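Local coordinates for protein NAD-dependent aldehyde dehydrogenase (Burkholderia multivorans, PDB 5UJU) that probably catalyses the NAD-dependent oxidation of aldehydes to carboxylic acids, at residues 165-170 / 225-230; 173-178 / 200-205; 426-429 / 435-438; 471-476 / 495-500. All coordinates share one frame; numbering follows the deposited sequence.

Contact 1 of 4, residues 165-170 / 225-230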
loop_
_atom_site.group_PDB
_atom_site.type_symbol
_atom_site.label_atom_id
_atom_site.label_comp_id
_atom_site.label_asym_id
_atom_site.label_seq_id
_atom_site.Cartn_x
_atom_site.Cartn_y
_atom_site.Cartn_z
ATOM N N LEU A 165 -19.349 3.796 -1.275
ATOM C CA LEU A 165 -19.503 3.964 0.166
ATOM C C LEU A 165 -18.565 3.038 0.931
ATOM O O LEU A 165 -17.997 3.419 1.964
ATOM C CB LEU A 165 -20.952 3.677 0.561
ATOM C CG LEU A 165 -21.223 3.851 2.062
ATOM C CD1 LEU A 165 -21.349 5.299 2.395
ATOM C CD2 LEU A 165 -22.455 3.108 2.507
ATOM N N GLU A 166 -18.382 1.821 0.419
ATOM C CA GLU A 166 -17.404 0.897 0.981
ATOM C C GLU A 166 -16.007 1.504 0.995
ATOM O O GLU A 166 -15.289 1.414 1.998
ATOM C CB GLU A 166 -17.428 -0.402 0.173
ATOM C CG GLU A 166 -16.477 -1.455 0.664
ATOM C CD GLU A 166 -16.563 -2.710 -0.195
ATOM O OE1 GLU A 166 -16.399 -2.587 -1.428
ATOM O OE2 GLU A 166 -16.797 -3.795 0.366
ATOM N N ALA A 167 -15.603 2.127 -0.114
ATOM C CA ALA A 167 -14.290 2.758 -0.172
ATOM C C ALA A 167 -14.174 3.898 0.846
ATOM O O ALA A 167 -13.133 4.054 1.495
ATOM C CB ALA A 167 -14.020 3.262 -1.587
ATOM N N VAL A 168 -15.234 4.702 0.993
ATOM C CA VAL A 168 -15.222 5.786 1.975
ATOM C C VAL A 168 -15.102 5.219 3.383
ATOM O O VAL A 168 -14.356 5.743 4.220
ATOM C CB VAL A 168 -16.485 6.657 1.823
ATOM C CG1 VAL A 168 -16.582 7.663 2.962
ATOM C CG2 VAL A 168 -16.482 7.374 0.484
ATOM N N ALA A 169 -15.804 4.111 3.653
ATOM C CA ALA A 169 -15.772 3.507 4.981
ATOM C C ALA A 169 -14.377 2.987 5.325
ATOM O O ALA A 169 -13.897 3.184 6.447
ATOM C CB ALA A 169 -16.808 2.379 5.074
ATOM N N TYR A 170 -13.719 2.308 4.378
ATOM C CA TYR A 170 -12.341 1.864 4.607
ATOM C C TYR A 170 -11.403 3.050 4.842
ATOM O O TYR A 170 -10.528 2.991 5.713
ATOM C CB TYR A 170 -11.849 1.024 3.430
ATOM C CG TYR A 170 -12.206 -0.442 3.572
ATOM C CD1 TYR A 170 -13.336 -0.967 2.957
ATOM C CD2 TYR A 170 -11.445 -1.279 4.374
ATOM C CE1 TYR A 170 -13.674 -2.322 3.105
ATOM C CE2 TYR A 170 -11.769 -2.621 4.530
ATOM C CZ TYR A 170 -12.883 -3.129 3.897
ATOM O OH TYR A 170 -13.191 -4.439 4.070
ATOM N N LEU A 225 -12.341 6.810 -7.320
ATOM C CA LEU A 225 -12.729 8.215 -7.222
ATOM C C LEU A 225 -13.013 8.617 -5.778
ATOM O O LEU A 225 -12.505 9.633 -5.289
ATOM C CB LEU A 225 -13.948 8.469 -8.108
ATOM C CG LEU A 225 -14.785 9.746 -7.923
ATOM C CD1 LEU A 225 -13.940 11.010 -8.111
ATOM C CD2 LEU A 225 -15.970 9.733 -8.894
ATOM N N PHE A 226 -13.804 7.813 -5.072
ATOM C CA PHE A 226 -14.213 8.161 -3.722
ATOM C C PHE A 226 -13.171 7.794 -2.673
ATOM O O PHE A 226 -13.108 8.453 -1.633
ATOM C CB PHE A 226 -15.574 7.521 -3.430
ATOM C CG PHE A 226 -16.688 8.224 -4.136
ATOM C CD1 PHE A 226 -17.228 9.389 -3.604
ATOM C CD2 PHE A 226 -17.125 7.794 -5.379
ATOM C CE1 PHE A 226 -18.227 10.080 -4.270
ATOM C CE2 PHE A 226 -18.126 8.483 -6.053
ATOM C CZ PHE A 226 -18.677 9.632 -5.492
ATOM N N ALA A 227 -12.335 6.775 -2.916
ATOM C CA ALA A 227 -11.159 6.602 -2.065
ATOM C C ALA A 227 -10.245 7.827 -2.143
ATOM O O ALA A 227 -9.648 8.237 -1.136
ATOM C CB ALA A 227 -10.391 5.345 -2.471
ATOM N N ASP A 228 -10.076 8.377 -3.350
ATOM C CA ASP A 228 -9.284 9.588 -3.530
ATOM C C ASP A 228 -9.899 10.748 -2.749
ATOM O O ASP A 228 -9.218 11.404 -1.958
ATOM C CB ASP A 228 -9.187 9.938 -5.018
ATOM C CG ASP A 228 -8.128 9.134 -5.779
ATOM O OD1 ASP A 228 -7.316 8.434 -5.148
ATOM O OD2 ASP A 228 -8.110 9.221 -7.036
ATOM N N LEU A 229 -11.200 10.993 -2.952
ATOM C CA LEU A 229 -11.861 12.142 -2.331
ATOM C C LEU A 229 -11.900 12.016 -0.816
ATOM O O LEU A 229 -11.622 12.983 -0.102
ATOM C CB LEU A 229 -13.282 12.296 -2.879
ATOM C CG LEU A 229 -13.436 12.905 -4.265
ATOM C CD1 LEU A 229 -14.917 12.853 -4.669
ATOM C CD2 LEU A 229 -12.897 14.353 -4.262
ATOM N N ALA A 230 -12.229 10.822 -0.312
ATOM C CA ALA A 230 -12.334 10.582 1.122
ATOM C C ALA A 230 -10.995 10.719 1.837
ATOM O O ALA A 230 -10.966 10.785 3.070
ATOM C CB ALA A 230 -12.918 9.184 1.387
#
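Phe226 meets Val168 with its CB and not with its ring, which leads off from helix 158-175 to form an edge-to-face pair with Tyr222 of its own helix and to rest on Ile126 and Leu127 of helix 97-132. The other aromatic ring, that of Tyr170, has CG of Glu166 at its edge, in plane, and its side chain packs on Ile28. The contact joins two buried helices of the NAD-binding domain: helix 217-230 makes the beta-alpha-beta crossover between parallel strands 191-211 and 234-238, and helix 158-175 lies against it. The short segments run roughly in the same direction, with a signed crossing angle of -33° and a closest axis separation of 8.1 Å. Small side chains make this closeness possible. Ala167 aims its methyl at the neighbouring backbone, where CB stands 4.1 Å from Ala227 N and 4.3 Å from Ala227 CB. No hydrogen bond spans the interface. One turn of helix 217-230 separates Phe226 from Ala230, and Val168 touches both with a single methyl. With CG1 anti to the backbone N (chi1 172°), CG2 of Val168 is the branch left facing the neighbour. On the side of helix 217-230 turned from helix 158-175, buried Asp228 forms a salt bridge with Arg553. Val168 CG2 lies 4.0 Å from Phe226 CB and 4.1 Å from Ala230 CB.

Contact 2 of 4, residues 173-178 / 200-205; sequences DQLRRI and YTIVPR
Ile178 and Ile202 reach toward each other tip to tip where the end of helix 158-175 turns into the hairpin of strands 181-188 and 191-211, the arm that serves oligomerization in aldehyde dehydrogenases. Contact between the segments is wholly apolar. Ile202 CD1 fits against two branches of Ile178, 3.7 Å from its CD1 and 3.8 Å from its CG2. Leu175 reaches the same isoleucine at another branch, its CD2 lying 3.7 Å from Ile202 CG2. Phe554 of strand 554-562 also packs on Leu175 and Ile178, and Trp119 on Ile202. A type I turn from Leu175 to Ile178 swings Ile178 round to the strand.

Hydrogen bonds to the second subunit flank this packing: Tyr200 OH binds the carbonyl of Ser529 and Thr201 OG1 binds His502, both of that subunit. Charge gathers on the helix side, away from the strand. Arg177, modelled in two conformers, may join a salt-bridge network there with Asp173. Arg176 grips Asp173 side-on, both nitrogens bonding one oxygen that lies in the guanidinium plane: NE is 3.1 Å and NH2 3.0 Å from Asp173 OD1.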
loop_
_atom_site.group_PDB
_atom_site.type_symbol
_atom_site.label_atom_id
_atom_site.label_comp_id
_atom_site.label_asym_id
_atom_site.label_seq_id
_atom_site.Cartn_x
_atom_site.Cartn_y
_atom_site.Cartn_z
ATOM N N ASP A 173 -12.032 4.321 8.205
ATOM C CA ASP A 173 -11.549 3.337 9.171
ATOM C C ASP A 173 -10.070 3.554 9.509
ATOM O O ASP A 173 -9.662 3.403 10.663
ATOM C CB ASP A 173 -11.770 1.932 8.615
ATOM C CG ASP A 173 -11.701 0.851 9.686
ATOM O OD1 ASP A 173 -11.984 1.132 10.868
ATOM O OD2 ASP A 173 -11.372 -0.292 9.328
ATOM N N GLN A 174 -9.252 3.906 8.511
ATOM C CA GLN A 174 -7.849 4.247 8.747
ATOM C C GLN A 174 -7.691 5.642 9.356
ATOM O O GLN A 174 -6.866 5.844 10.253
ATOM C CB GLN A 174 -7.052 4.190 7.440
ATOM C CG GLN A 174 -6.968 2.846 6.784
ATOM C CD GLN A 174 -6.383 1.830 7.737
ATOM O OE1 GLN A 174 -5.537 2.165 8.572
ATOM N NE2 GLN A 174 -6.797 0.589 7.607
ATOM N N LEU A 175 -8.417 6.626 8.830
ATOM C CA LEU A 175 -8.226 8.005 9.285
ATOM C C LEU A 175 -8.590 8.163 10.759
ATOM O O LEU A 175 -7.922 8.895 11.498
ATOM C CB LEU A 175 -9.042 8.965 8.417
ATOM C CG LEU A 175 -8.645 9.071 6.939
ATOM C CD1 LEU A 175 -9.688 9.834 6.117
ATOM C CD2 LEU A 175 -7.269 9.704 6.788
ATOM N N ARG A 176 -9.651 7.491 11.209
ATOM C CA ARG A 176 -10.101 7.669 12.581
ATOM C C ARG A 176 -9.130 7.104 13.608
ATOM O O ARG A 176 -9.277 7.413 14.792
ATOM C CB ARG A 176 -11.472 7.036 12.776
ATOM C CG ARG A 176 -11.438 5.530 12.767
ATOM C CD ARG A 176 -12.837 4.980 12.687
ATOM N NE ARG A 176 -12.836 3.524 12.675
ATOM C CZ ARG A 176 -13.328 2.768 13.651
ATOM N NH1 ARG A 176 -13.876 3.336 14.718
ATOM N NH2 ARG A 176 -13.295 1.444 13.543
ATOM N N ARG A 177 -8.147 6.298 13.200
ATOM C CA ARG A 177 -7.184 5.698 14.116
ATOM C C ARG A 177 -6.017 6.619 14.440
ATOM O O ARG A 177 -5.143 6.236 15.224
ATOM C CB ARG A 177 -6.628 4.394 13.534
ATOM C CG ARG A 177 -7.670 3.412 13.044
ATOM C CD ARG A 177 -7.016 2.136 12.534
ATOM N NE ARG A 177 -7.841 1.445 11.546
ATOM C CZ ARG A 177 -7.557 0.246 11.047
ATOM N NH1 ARG A 177 -6.469 -0.401 11.449
ATOM N NH2 ARG A 177 -8.356 -0.307 10.147
ATOM N N ILE A 178 -5.973 7.812 13.860
ATOM C CA ILE A 178 -4.825 8.699 13.967
ATOM C C ILE A 178 -5.234 9.883 14.838
ATOM O O ILE A 178 -6.118 10.654 14.441
ATOM C CB ILE A 178 -4.351 9.162 12.582
ATOM C CG1 ILE A 178 -3.907 7.956 11.751
ATOM C CG2 ILE A 178 -3.231 10.200 12.698
ATOM C CD1 ILE A 178 -3.851 8.239 10.279
ATOM N N TYR A 200 -0.464 15.749 14.736
ATOM C CA TYR A 200 -0.470 14.920 13.535
ATOM C C TYR A 200 -1.440 15.526 12.532
ATOM O O TYR A 200 -2.637 15.659 12.814
ATOM C CB TYR A 200 -0.847 13.469 13.864
ATOM C CG TYR A 200 0.028 12.869 14.945
ATOM C CD1 TYR A 200 1.263 12.316 14.639
ATOM C CD2 TYR A 200 -0.375 12.880 16.279
ATOM C CE1 TYR A 200 2.077 11.781 15.626
ATOM C CE2 TYR A 200 0.432 12.344 17.280
ATOM C CZ TYR A 200 1.656 11.792 16.941
ATOM O OH TYR A 200 2.463 11.257 17.914
ATOM N N THR A 201 -0.926 15.861 11.359
ATOM C CA THR A 201 -1.711 16.439 10.283
ATOM C C THR A 201 -1.843 15.398 9.181
ATOM O O THR A 201 -0.838 14.851 8.725
ATOM C CB THR A 201 -1.037 17.708 9.751
ATOM O OG1 THR A 201 -0.838 18.631 10.831
ATOM C CG2 THR A 201 -1.878 18.365 8.663
ATOM N N ILE A 202 -3.078 15.106 8.777
ATOM C CA ILE A 202 -3.322 14.186 7.668
ATOM C C ILE A 202 -3.152 14.952 6.363
ATOM O O ILE A 202 -3.859 15.931 6.113
ATOM C CB ILE A 202 -4.726 13.572 7.751
ATOM C CG1 ILE A 202 -4.969 12.937 9.116
ATOM C CG2 ILE A 202 -4.926 12.554 6.637
ATOM C CD1 ILE A 202 -4.083 11.831 9.404
ATOM N N VAL A 203 -2.250 14.488 5.515
ATOM C CA VAL A 203 -1.914 15.154 4.265
ATOM C C VAL A 203 -2.273 14.241 3.095
ATOM O O VAL A 203 -1.792 13.104 3.025
ATOM C CB VAL A 203 -0.427 15.542 4.220
ATOM C CG1 VAL A 203 -0.094 16.244 2.913
ATOM C CG2 VAL A 203 -0.086 16.459 5.413
ATOM N N PRO A 204 -3.142 14.669 2.180
ATOM C CA PRO A 204 -3.394 13.887 0.967
ATOM C C PRO A 204 -2.138 13.789 0.124
ATOM O O PRO A 204 -1.201 14.571 0.275
ATOM C CB PRO A 204 -4.474 14.693 0.238
ATOM C CG PRO A 204 -5.025 15.605 1.280
ATOM C CD PRO A 204 -3.916 15.915 2.200
ATOM N N ARG A 205 -2.118 12.784 -0.766
ATOM C CA ARG A 205 -1.001 12.658 -1.697
ATOM C C ARG A 205 -0.973 13.805 -2.709
ATOM O O ARG A 205 0.096 14.324 -3.041
ATOM C CB ARG A 205 -1.075 11.307 -2.410
ATOM C CG ARG A 205 -0.745 10.152 -1.487
ATOM C CD ARG A 205 0.734 10.134 -1.150
ATOM N NE ARG A 205 1.111 8.839 -0.598
ATOM C CZ ARG A 205 2.350 8.364 -0.562
ATOM N NH1 ARG A 205 3.356 9.089 -1.046
ATOM N NH2 ARG A 205 2.571 7.150 -0.056
#

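Contact 3 of 4, residues 426-429 / 435-438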
loop_
_atom_site.group_PDB
_atom_site.type_symbol
_atom_site.label_atom_id
_atom_site.label_comp_id
_atom_site.label_asym_id
_atom_site.label_seq_id
_atom_site.Cartn_x
_atom_site.Cartn_y
_atom_site.Cartn_z
ATOM N N LEU A 426 -29.850 -11.154 -32.954
ATOM C CA LEU A 426 -31.250 -10.966 -32.610
ATOM C C LEU A 426 -31.704 -9.573 -33.044
ATOM O O LEU A 426 -30.925 -8.615 -33.034
ATOM C CB LEU A 426 -31.473 -11.135 -31.098
ATOM C CG LEU A 426 -31.059 -12.426 -30.376
ATOM C CD1 LEU A 426 -31.600 -12.429 -28.964
ATOM C CD2 LEU A 426 -31.534 -13.674 -31.148
ATOM N N GLN A 427 -32.975 -9.468 -33.430
ATOM C CA GLN A 427 -33.611 -8.182 -33.694
ATOM C C GLN A 427 -34.294 -7.767 -32.403
ATOM O O GLN A 427 -35.217 -8.443 -31.938
ATOM C CB GLN A 427 -34.604 -8.257 -34.857
ATOM C CG GLN A 427 -35.285 -6.914 -35.170
ATOM C CD GLN A 427 -34.335 -5.865 -35.707
ATOM O OE1 GLN A 427 -33.200 -6.166 -36.058
ATOM N NE2 GLN A 427 -34.789 -4.610 -35.744
ATOM N N HIS A 428 -33.799 -6.697 -31.800
ATOM C CA HIS A 428 -34.381 -6.203 -30.557
ATOM C C HIS A 428 -35.798 -5.720 -30.828
ATOM O O HIS A 428 -36.005 -4.915 -31.742
ATOM C CB HIS A 428 -33.531 -5.070 -29.976
ATOM C CG HIS A 428 -33.809 -4.794 -28.528
ATOM N ND1 HIS A 428 -35.031 -4.346 -28.077
ATOM C CD2 HIS A 428 -33.027 -4.919 -27.431
ATOM C CE1 HIS A 428 -34.990 -4.208 -26.763
ATOM N NE2 HIS A 428 -33.782 -4.543 -26.349
ATOM N N PRO A 429 -36.790 -6.159 -30.055
ATOM C CA PRO A 429 -38.178 -5.773 -30.364
ATOM C C PRO A 429 -38.449 -4.281 -30.219
ATOM O O PRO A 429 -39.391 -3.780 -30.846
ATOM C CB PRO A 429 -39.003 -6.583 -29.356
ATOM C CG PRO A 429 -38.067 -7.629 -28.826
ATOM C CD PRO A 429 -36.704 -7.034 -28.879
ATOM N N ARG A 435 -27.416 -3.707 -31.251
ATOM C CA ARG A 435 -26.412 -4.728 -31.553
ATOM C C ARG A 435 -26.550 -5.829 -30.502
ATOM O O ARG A 435 -26.088 -5.679 -29.367
ATOM C CB ARG A 435 -25.010 -4.112 -31.549
ATOM C CG ARG A 435 -23.881 -5.054 -31.970
ATOM C CD ARG A 435 -22.522 -4.477 -31.564
ATOM N NE ARG A 435 -22.236 -3.237 -32.266
ATOM C CZ ARG A 435 -22.115 -2.046 -31.683
ATOM N NH1 ARG A 435 -22.249 -1.917 -30.373
ATOM N NH2 ARG A 435 -21.867 -0.977 -32.426
ATOM N N VAL A 436 -27.211 -6.930 -30.865
ATOM C CA VAL A 436 -27.526 -7.996 -29.917
ATOM C C VAL A 436 -27.023 -9.309 -30.506
ATOM O O VAL A 436 -27.352 -9.635 -31.653
ATOM C CB VAL A 436 -29.039 -8.080 -29.629
ATOM C CG1 VAL A 436 -29.348 -9.149 -28.559
ATOM C CG2 VAL A 436 -29.617 -6.736 -29.221
ATOM N N ARG A 437 -26.265 -10.075 -29.709
ATOM C CA ARG A 437 -25.706 -11.359 -30.116
ATOM C C ARG A 437 -25.816 -12.363 -28.975
ATOM O O ARG A 437 -25.514 -12.032 -27.827
ATOM C CB ARG A 437 -24.219 -11.236 -30.488
ATOM C CG ARG A 437 -23.877 -10.239 -31.555
ATOM C CD ARG A 437 -24.420 -10.682 -32.889
ATOM N NE ARG A 437 -23.805 -9.962 -34.006
ATOM C CZ ARG A 437 -24.304 -8.857 -34.543
ATOM N NH1 ARG A 437 -25.424 -8.336 -34.056
ATOM N NH2 ARG A 437 -23.684 -8.274 -35.563
ATOM N N THR A 438 -26.207 -13.602 -29.301
ATOM C CA THR A 438 -26.351 -14.658 -28.298
ATOM C C THR A 438 -25.004 -15.326 -28.032
ATOM O O THR A 438 -24.073 -15.183 -28.827
ATOM C CB THR A 438 -27.382 -15.697 -28.759
ATOM O OG1 THR A 438 -26.958 -16.325 -29.980
ATOM C CG2 THR A 438 -28.730 -15.029 -28.975
HETATM O O HOH W 1 -28.705 -7.017 -33.382
#
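Leu426 and Val436 pack with their side chains aslant, and Thr438 meets the same leucine at about a right angle. Leu426 CB lies 3.9 Å from Val436 CG1, a methyl that also touches the leucine's CD1. Further out, the branched end of Leu426 straddles the threonine methyl: Thr438 CG2 is 3.8 Å from both CG and CD2 of Leu426. This orientation follows from the threonine torsion. At chi1 61° OG1 sits between the backbone N and the carbonyl carbon, where it bonds Gln424 N, and CG2 is turned to the leucine. His428 comes in more loosely, presenting the edge of its ring to Val436 CG2 at 4.3 Å from its CD2; its ND1 is held by Ala430 N. Ile398 of helix 391-398 packs on both Leu426 and Val436, so the apolar cluster is buried.

Beneath the side chains the backbones are joined unevenly. Leu426 N donates to Val436 O over 3.2 Å in a nearly straight bond (169° at the hydrogen), though the donor stands well above the carbonyl plane. Arg437 NH1 adds a weak bond to the same oxygen. In the return direction a water intervenes, accepting from Val436 N at 2.9 Å and lying 2.8 Å from Leu426 O. With Thr438 and Gln424 also bonded through their backbones, the arrangement is that of an irregular antiparallel hairpin connection with a water between its backbones, linking strands 418-421 and 440-445 at one edge of the seven-stranded mixed sheet.

Contact 4 of 4, residues 471-476 / 495-500; sequences QSLDLA and DDVIDA
Leu473 reaches across to helix 495-508, its CD1 lying 3.7 Å from Ala500 CB and 4.0 Å from Val497 CG1. This one methyl carries the whole contact, since both partners, one turn apart on helix 495-508, meet the same branch. The leucine keeps CG anti to the carbonyl carbon (chi1 -75°) and extends straight across to the neighbouring helix. Val497 is met at about a right angle. It places CG1 anti to its backbone N (chi1 175°), and that branch is the one the leucine touches. With the nearest CA atoms, those of Leu473 and Ala500, 7.3 Å apart, the backbones themselves do not meet.

Both helices pack on the parallel part of the alpha/beta sheet in the domain that holds the catalytic site in this family. Strand 487-491 lies between them in the chain, and helix 495-508 crosses from it to the parallel strand 511-514. The inner side of the contact rests on that sheet, where Leu473 also packs against Val325 of strand 323-326.

Away from the sheet the contact is loose and charged. Asp474, next to the buried leucine, is exposed and forms a salt bridge with Arg507, farther along the partner helix. Asp495 and Asp496, at the start of helix 495-508, are exposed as well, and their negative charges probably interact favourably with the helix dipole. Asp499, one residue before Ala500, likewise faces solvent.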
loop_
_atom_site.group_PDB
_atom_site.type_symbol
_atom_site.label_atom_id
_atom_site.label_comp_id
_atom_site.label_asym_id
_atom_site.label_seq_id
_atom_site.Cartn_x
_atom_site.Cartn_y
_atom_site.Cartn_z
ATOM N N GLN A 471 -6.853 -32.991 -12.608
ATOM C CA GLN A 471 -6.257 -32.112 -13.612
ATOM C C GLN A 471 -7.011 -30.788 -13.735
ATOM O O GLN A 471 -6.387 -29.730 -13.879
ATOM C CB GLN A 471 -6.204 -32.801 -14.968
ATOM C CG GLN A 471 -5.546 -31.945 -16.035
ATOM C CD GLN A 471 -5.401 -32.658 -17.363
ATOM O OE1 GLN A 471 -6.374 -33.154 -17.931
ATOM N NE2 GLN A 471 -4.180 -32.704 -17.870
ATOM N N SER A 472 -8.348 -30.820 -13.698
ATOM C CA SER A 472 -9.114 -29.577 -13.771
ATOM C C SER A 472 -8.659 -28.589 -12.704
ATOM O O SER A 472 -8.447 -27.400 -12.981
ATOM C CB SER A 472 -10.606 -29.862 -13.605
ATOM O OG SER A 472 -11.089 -30.754 -14.587
ATOM N N LEU A 473 -8.492 -29.078 -11.476
ATOM C CA LEU A 473 -8.173 -28.204 -10.355
ATOM C C LEU A 473 -6.731 -27.730 -10.421
ATOM O O LEU A 473 -6.436 -26.574 -10.089
ATOM C CB LEU A 473 -8.444 -28.927 -9.035
ATOM C CG LEU A 473 -9.929 -29.026 -8.706
ATOM C CD1 LEU A 473 -10.154 -29.982 -7.552
ATOM C CD2 LEU A 473 -10.497 -27.621 -8.395
ATOM N N ASP A 474 -5.816 -28.615 -10.816
ATOM C CA ASP A 474 -4.428 -28.200 -10.982
ATOM C C ASP A 474 -4.317 -27.147 -12.077
ATOM O O ASP A 474 -3.607 -26.143 -11.925
ATOM C CB ASP A 474 -3.551 -29.408 -11.307
ATOM C CG ASP A 474 -2.079 -29.039 -11.435
ATOM O OD1 ASP A 474 -1.499 -28.558 -10.441
ATOM O OD2 ASP A 474 -1.506 -29.210 -12.531
ATOM N N LEU A 475 -5.018 -27.368 -13.190
ATOM C CA LEU A 475 -4.999 -26.419 -14.293
ATOM C C LEU A 475 -5.608 -25.078 -13.886
ATOM O O LEU A 475 -5.049 -24.016 -14.190
ATOM C CB LEU A 475 -5.741 -27.019 -15.481
ATOM C CG LEU A 475 -5.524 -26.315 -16.809
ATOM C CD1 LEU A 475 -4.042 -26.206 -17.072
ATOM C CD2 LEU A 475 -6.210 -27.093 -17.914
ATOM N N ALA A 476 -6.747 -25.105 -13.185
ATOM C CA ALA A 476 -7.434 -23.865 -12.834
ATOM C C ALA A 476 -6.579 -22.998 -11.914
ATOM O O ALA A 476 -6.448 -21.785 -12.129
ATOM C CB ALA A 476 -8.781 -24.173 -12.186
ATOM N N ASP A 495 -16.410 -33.883 -0.432
ATOM C CA ASP A 495 -15.744 -32.962 0.487
ATOM C C ASP A 495 -14.265 -32.811 0.159
ATOM O O ASP A 495 -13.697 -31.727 0.333
ATOM C CB ASP A 495 -15.929 -33.416 1.937
ATOM C CG ASP A 495 -17.317 -33.105 2.479
ATOM O OD1 ASP A 495 -17.961 -32.161 1.973
ATOM O OD2 ASP A 495 -17.757 -33.793 3.426
ATOM N N ASP A 496 -13.611 -33.893 -0.274
ATOM C CA ASP A 496 -12.189 -33.798 -0.592
ATOM C C ASP A 496 -11.945 -32.944 -1.830
ATOM O O ASP A 496 -10.906 -32.280 -1.929
ATOM C CB ASP A 496 -11.580 -35.192 -0.782
ATOM C CG ASP A 496 -12.194 -35.953 -1.948
ATOM O OD1 ASP A 496 -11.491 -36.161 -2.961
ATOM O OD2 ASP A 496 -13.389 -36.311 -1.872
ATOM N N VAL A 497 -12.874 -32.956 -2.790
ATOM C CA VAL A 497 -12.741 -32.078 -3.949
ATOM C C VAL A 497 -12.970 -30.617 -3.546
ATOM O O VAL A 497 -12.249 -29.711 -3.993
ATOM C CB VAL A 497 -13.693 -32.523 -5.071
ATOM C CG1 VAL A 497 -13.640 -31.517 -6.236
ATOM C CG2 VAL A 497 -13.347 -33.963 -5.535
ATOM N N ILE A 498 -13.973 -30.357 -2.701
ATOM C CA ILE A 498 -14.156 -28.990 -2.210
ATOM C C ILE A 498 -12.899 -28.508 -1.501
ATOM O O ILE A 498 -12.479 -27.352 -1.661
ATOM C CB ILE A 498 -15.387 -28.905 -1.291
ATOM C CG1 ILE A 498 -16.619 -29.408 -2.034
ATOM C CG2 ILE A 498 -15.607 -27.474 -0.851
ATOM C CD1 ILE A 498 -16.942 -28.583 -3.258
ATOM N N ASP A 499 -12.268 -29.387 -0.716
ATOM C CA ASP A 499 -11.012 -29.026 -0.068
ATOM C C ASP A 499 -9.951 -28.673 -1.102
ATOM O O ASP A 499 -9.265 -27.654 -0.976
ATOM C CB ASP A 499 -10.526 -30.170 0.827
ATOM C CG ASP A 499 -11.327 -30.293 2.110
ATOM O OD1 ASP A 499 -12.108 -29.362 2.413
ATOM O OD2 ASP A 499 -11.185 -31.325 2.809
ATOM N N ALA A 500 -9.813 -29.504 -2.143
ATOM C CA ALA A 500 -8.844 -29.215 -3.194
ATOM C C ALA A 500 -9.170 -27.912 -3.912
ATOM O O ALA A 500 -8.258 -27.196 -4.344
ATOM C CB ALA A 500 -8.785 -30.380 -4.189
#

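Contacts 1 and 2 share helix 158-175 and touch each other, Ala230 O lying 3.4 Å from Leu175 CD1; along the chain, contact 2 is nested inside the loop closed by contact 1. Nearer the chain's centre, contact 1 is fully buried and purely apolar, whereas contact 2, about 13 Å away between centres, adds salt bridges and bonds to the second subunit. Contacts 3 and 4 belong to the other large sheet and its surroundings; contact 3 is buried although far from the chain's centre, contact 4 only partly buried. Contact 4 resembles contact 1 in joining helices through methyl groups, but is smaller and bordered by exposed carboxylates. Contact 3 alone bonds its segments directly through the backbone.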